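Local coordinates for protein DNA double-strand break repair nuclease NurA (Sulfolobus solfataricus, PDB 2YGK) that degrades DNA ends as a manganese-dependent nuclease, probably working with the HerA helicase to resect the 5' strand during double-strand break repair, at residues T257-R262 / K281-I286. Numbering follows the deposited sequence.
Sequences TTFYTR and KIVKEI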
ATOM      1  N   THR A 257     -22.899   8.714 -16.359  1.00 59.26           N
ATOM      2  CA  THR A 257     -23.082   7.472 -17.072  1.00 56.37           C
ATOM      3  C   THR A 257     -21.769   6.696 -17.109  1.00 52.38           C
ATOM      4  O   THR A 257     -20.711   7.275 -17.353  1.00 49.91           O
ATOM      5  CB  THR A 257     -23.552   7.721 -18.497  1.00 56.15           C
ATOM      6  OG1 THR A 257     -24.760   8.478 -18.471  1.00 58.34           O
ATOM      7  CG2 THR A 257     -23.830   6.418 -19.195  1.00 56.30           C
ATOM      8  N   THR A 258     -21.863   5.388 -16.867  1.00 49.81           N
ATOM      9  CA  THR A 258     -20.755   4.501 -17.071  1.00 46.61           C
ATOM     10  C   THR A 258     -21.096   3.552 -18.214  1.00 45.50           C
ATOM     11  O   THR A 258     -22.233   3.120 -18.363  1.00 46.54           O
ATOM     12  CB  THR A 258     -20.418   3.734 -15.774  1.00 46.97           C
ATOM     13  OG1 THR A 258     -20.126   4.674 -14.717  1.00 46.41           O
ATOM     14  CG2 THR A 258     -19.201   2.854 -15.968  1.00 45.00           C
ATOM     15  N   PHE A 259     -20.117   3.275 -19.061  1.00 42.88           N
ATOM     16  CA  PHE A 259     -20.164   2.084 -19.905  1.00 41.61           C
ATOM     17  C   PHE A 259     -18.777   1.481 -19.964  1.00 40.08           C
ATOM     18  O   PHE A 259     -17.799   2.146 -19.635  1.00 39.99           O
ATOM     19  CB  PHE A 259     -20.673   2.400 -21.311  1.00 41.55           C
ATOM     20  CG  PHE A 259     -19.827   3.371 -22.075  1.00 39.16           C
ATOM     21  CD1 PHE A 259     -20.017   4.728 -21.944  1.00 41.15           C
ATOM     22  CD2 PHE A 259     -18.874   2.934 -22.953  1.00 38.52           C
ATOM     23  CE1 PHE A 259     -19.212   5.656 -22.663  1.00 40.04           C
ATOM     24  CE2 PHE A 259     -18.080   3.855 -23.683  1.00 38.15           C
ATOM     25  CZ  PHE A 259     -18.249   5.204 -23.520  1.00 37.33           C
ATOM     26  N   TYR A 260     -18.714   0.223 -20.392  1.00 38.93           N
ATOM     27  CA  TYR A 260     -17.480  -0.485 -20.655  1.00 36.63           C
ATOM     28  C   TYR A 260     -17.327  -0.638 -22.129  1.00 36.50           C
ATOM     29  O   TYR A 260     -18.280  -0.918 -22.835  1.00 38.54           O
ATOM     30  CB  TYR A 260     -17.551  -1.834 -20.037  1.00 36.19           C
ATOM     31  CG  TYR A 260     -17.565  -1.761 -18.552  1.00 38.63           C
ATOM     32  CD1 TYR A 260     -16.355  -1.637 -17.817  1.00 38.27           C
ATOM     33  CD2 TYR A 260     -18.754  -1.814 -17.851  1.00 40.48           C
ATOM     34  CE1 TYR A 260     -16.355  -1.591 -16.440  1.00 39.31           C
ATOM     35  CE2 TYR A 260     -18.759  -1.785 -16.440  1.00 41.87           C
ATOM     36  CZ  TYR A 260     -17.554  -1.655 -15.749  1.00 42.63           C
ATOM     37  OH  TYR A 260     -17.554  -1.624 -14.364  1.00 46.52           O
ATOM     38  N   THR A 261     -16.135  -0.442 -22.641  1.00 35.88           N
ATOM     39  CA  THR A 261     -15.953  -0.562 -24.084  1.00 35.27           C
ATOM     40  C   THR A 261     -14.647  -1.279 -24.297  1.00 34.66           C
ATOM     41  O   THR A 261     -13.756  -1.229 -23.447  1.00 34.32           O
ATOM     42  CB  THR A 261     -15.934   0.857 -24.787  1.00 35.38           C
ATOM     43  OG1 THR A 261     -15.817   0.733 -26.230  1.00 34.49           O
ATOM     44  CG2 THR A 261     -14.823   1.691 -24.219  1.00 32.77           C
ATOM     45  N   ARG A 262     -14.598  -1.998 -25.415  1.00 34.69           N
ATOM     46  CA  ARG A 262     -13.400  -2.536 -25.986  1.00 34.33           C
ATOM     47  C   ARG A 262     -13.283  -1.840 -27.295  1.00 34.27           C
ATOM     48  O   ARG A 262     -14.194  -1.971 -28.115  1.00 35.96           O
ATOM     49  CB  ARG A 262     -13.548  -4.045 -26.219  1.00 35.17           C
ATOM     50  CG  ARG A 262     -12.354  -4.661 -26.960  1.00 35.82           C
ATOM     51  CD  ARG A 262     -12.497  -6.148 -27.147  1.00 38.72           C
ATOM     52  NE  ARG A 262     -12.455  -6.939 -25.904  1.00 38.97           N
ATOM     53  CZ  ARG A 262     -13.474  -7.601 -25.343  1.00 39.10           C
ATOM     54  NH1 ARG A 262     -14.686  -7.587 -25.878  1.00 41.89           N
ATOM     55  NH2 ARG A 262     -13.283  -8.298 -24.218  1.00 39.87           N
ATOM     56  N   LYS A 281     -25.709   6.328 -29.815  1.00 61.32           N
ATOM     57  CA  LYS A 281     -25.027   7.081 -30.850  1.00 60.96           C
ATOM     58  C   LYS A 281     -23.786   7.776 -30.276  1.00 58.40           C
ATOM     59  O   LYS A 281     -22.699   7.704 -30.863  1.00 58.10           O
ATOM     60  CB  LYS A 281     -25.964   8.117 -31.443  1.00 63.31           C
ATOM     61  CG  LYS A 281     -25.429   8.843 -32.646  1.00 66.01           C
ATOM     62  CD  LYS A 281     -26.440   9.910 -33.056  1.00 71.50           C
ATOM     63  CE  LYS A 281     -26.113  10.524 -34.393  1.00 73.22           C
ATOM     64  NZ  LYS A 281     -27.102  11.556 -34.697  1.00 76.39           N
ATOM     65  N   ILE A 282     -23.948   8.449 -29.139  1.00 56.29           N
ATOM     66  CA  ILE A 282     -22.821   9.141 -28.520  1.00 54.01           C
ATOM     67  C   ILE A 282     -21.714   8.142 -28.189  1.00 51.14           C
ATOM     68  O   ILE A 282     -20.557   8.369 -28.558  1.00 50.88           O
ATOM     69  CB  ILE A 282     -23.244   9.999 -27.295  1.00 54.38           C
ATOM     70  CG1 ILE A 282     -24.087  11.207 -27.777  1.00 56.61           C
ATOM     71  CG2 ILE A 282     -22.022  10.494 -26.564  1.00 52.69           C
ATOM     72  CD1 ILE A 282     -25.177  11.714 -26.825  1.00 56.36           C
ATOM     73  N   VAL A 283     -22.069   7.040 -27.536  1.00 48.98           N
ATOM     74  CA  VAL A 283     -21.113   5.989 -27.214  1.00 46.66           C
ATOM     75  C   VAL A 283     -20.310   5.509 -28.429  1.00 45.80           C
ATOM     76  O   VAL A 283     -19.075   5.384 -28.326  1.00 45.11           O
ATOM     77  CB  VAL A 283     -21.819   4.780 -26.566  1.00 47.00           C
ATOM     78  CG1 VAL A 283     -21.038   3.510 -26.773  1.00 45.27           C
ATOM     79  CG2 VAL A 283     -22.029   5.038 -25.098  1.00 47.09           C
ATOM     80  N   LYS A 284     -20.994   5.238 -29.553  1.00 45.16           N
ATOM     81  CA  LYS A 284     -20.342   4.809 -30.792  1.00 44.73           C
ATOM     82  C   LYS A 284     -19.466   5.925 -31.399  1.00 45.00           C
ATOM     83  O   LYS A 284     -18.385   5.652 -31.977  1.00 44.67           O
ATOM     84  CB  LYS A 284     -21.366   4.369 -31.843  1.00 46.19           C
ATOM     85  CG  LYS A 284     -21.972   2.990 -31.666  1.00 45.99           C
ATOM     86  CD  LYS A 284     -23.204   2.811 -32.533  1.00 48.00           C
ATOM     87  CE  LYS A 284     -23.888   1.450 -32.321  1.00 49.25           C
ATOM     88  NZ  LYS A 284     -25.235   1.358 -32.937  1.00 50.21           N
ATOM     89  N   GLU A 285     -19.917   7.172 -31.286  1.00 45.37           N
ATOM     90  CA  GLU A 285     -19.070   8.301 -31.711  1.00 45.82           C
ATOM     91  C   GLU A 285     -17.816   8.383 -30.830  1.00 43.73           C
ATOM     92  O   GLU A 285     -16.725   8.625 -31.335  1.00 42.95           O
ATOM     93  CB  GLU A 285     -19.828   9.635 -31.664  1.00 47.62           C
ATOM     94  CG  GLU A 285     -20.970   9.768 -32.693  1.00 51.26           C
ATOM     95  CD  GLU A 285     -21.732  11.097 -32.560  1.00 56.98           C
ATOM     96  OE1 GLU A 285     -21.265  12.010 -31.805  1.00 60.96           O
ATOM     97  OE2 GLU A 285     -22.791  11.235 -33.219  1.00 58.93           O
ATOM     98  N   ILE A 286     -17.974   8.175 -29.519  1.00 42.11           N
ATOM     99  CA  ILE A 286     -16.834   8.264 -28.611  1.00 40.84           C
ATOM    100  C   ILE A 286     -15.848   7.113 -28.858  1.00 40.15           C
ATOM    101  O   ILE A 286     -14.637   7.311 -28.774  1.00 40.10           O
ATOM    102  CB  ILE A 286     -17.262   8.262 -27.118  1.00 40.95           C
ATOM    103  CG1 ILE A 286     -17.901   9.602 -26.725  1.00 41.90           C
ATOM    104  CG2 ILE A 286     -16.073   7.983 -26.188  1.00 36.81           C
ATOM    105  CD1 ILE A 286     -18.554   9.545 -25.333  1.00 40.98           C
TER
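Phe259 on strand 255-262 faces Val283 on helix 280-291, their CA atoms 8.3 Å apart, with the CB of each directed toward the other segment. A single methyl makes the close approach: Val283 CG2 sits over one face of the Phe259 ring in a CH-pi arrangement, 3.8 Å from the ring centroid and 15° off the normal. It lies 3.8 Å from both Phe259 CD1 and Phe259 CE1, displaced toward that side of the ring. Val283 CG2 reaches the ring from its place anti to the carbonyl carbon. One helical turn on, Ile286 adds a looser touch at the ring's edge, its CG2 4.4 Å from Phe259 CZ. Within the ring plane, Thr261 CB of the same strand borders another part of the edge. Val272 and Ser230 on the two flanking strands also touch Phe259, while Phe229 and Val278 pack against Val283. Replacing Phe259 by alanine is likely to leave Val283 CG2 without the ring face and Ile286 CG2 without the ring edge, opening a gap between strand and helix. At this buried point helix 280-291 meets the strand through apolar surfaces alone, so dispersion and exclusion of water probably account for the attraction here.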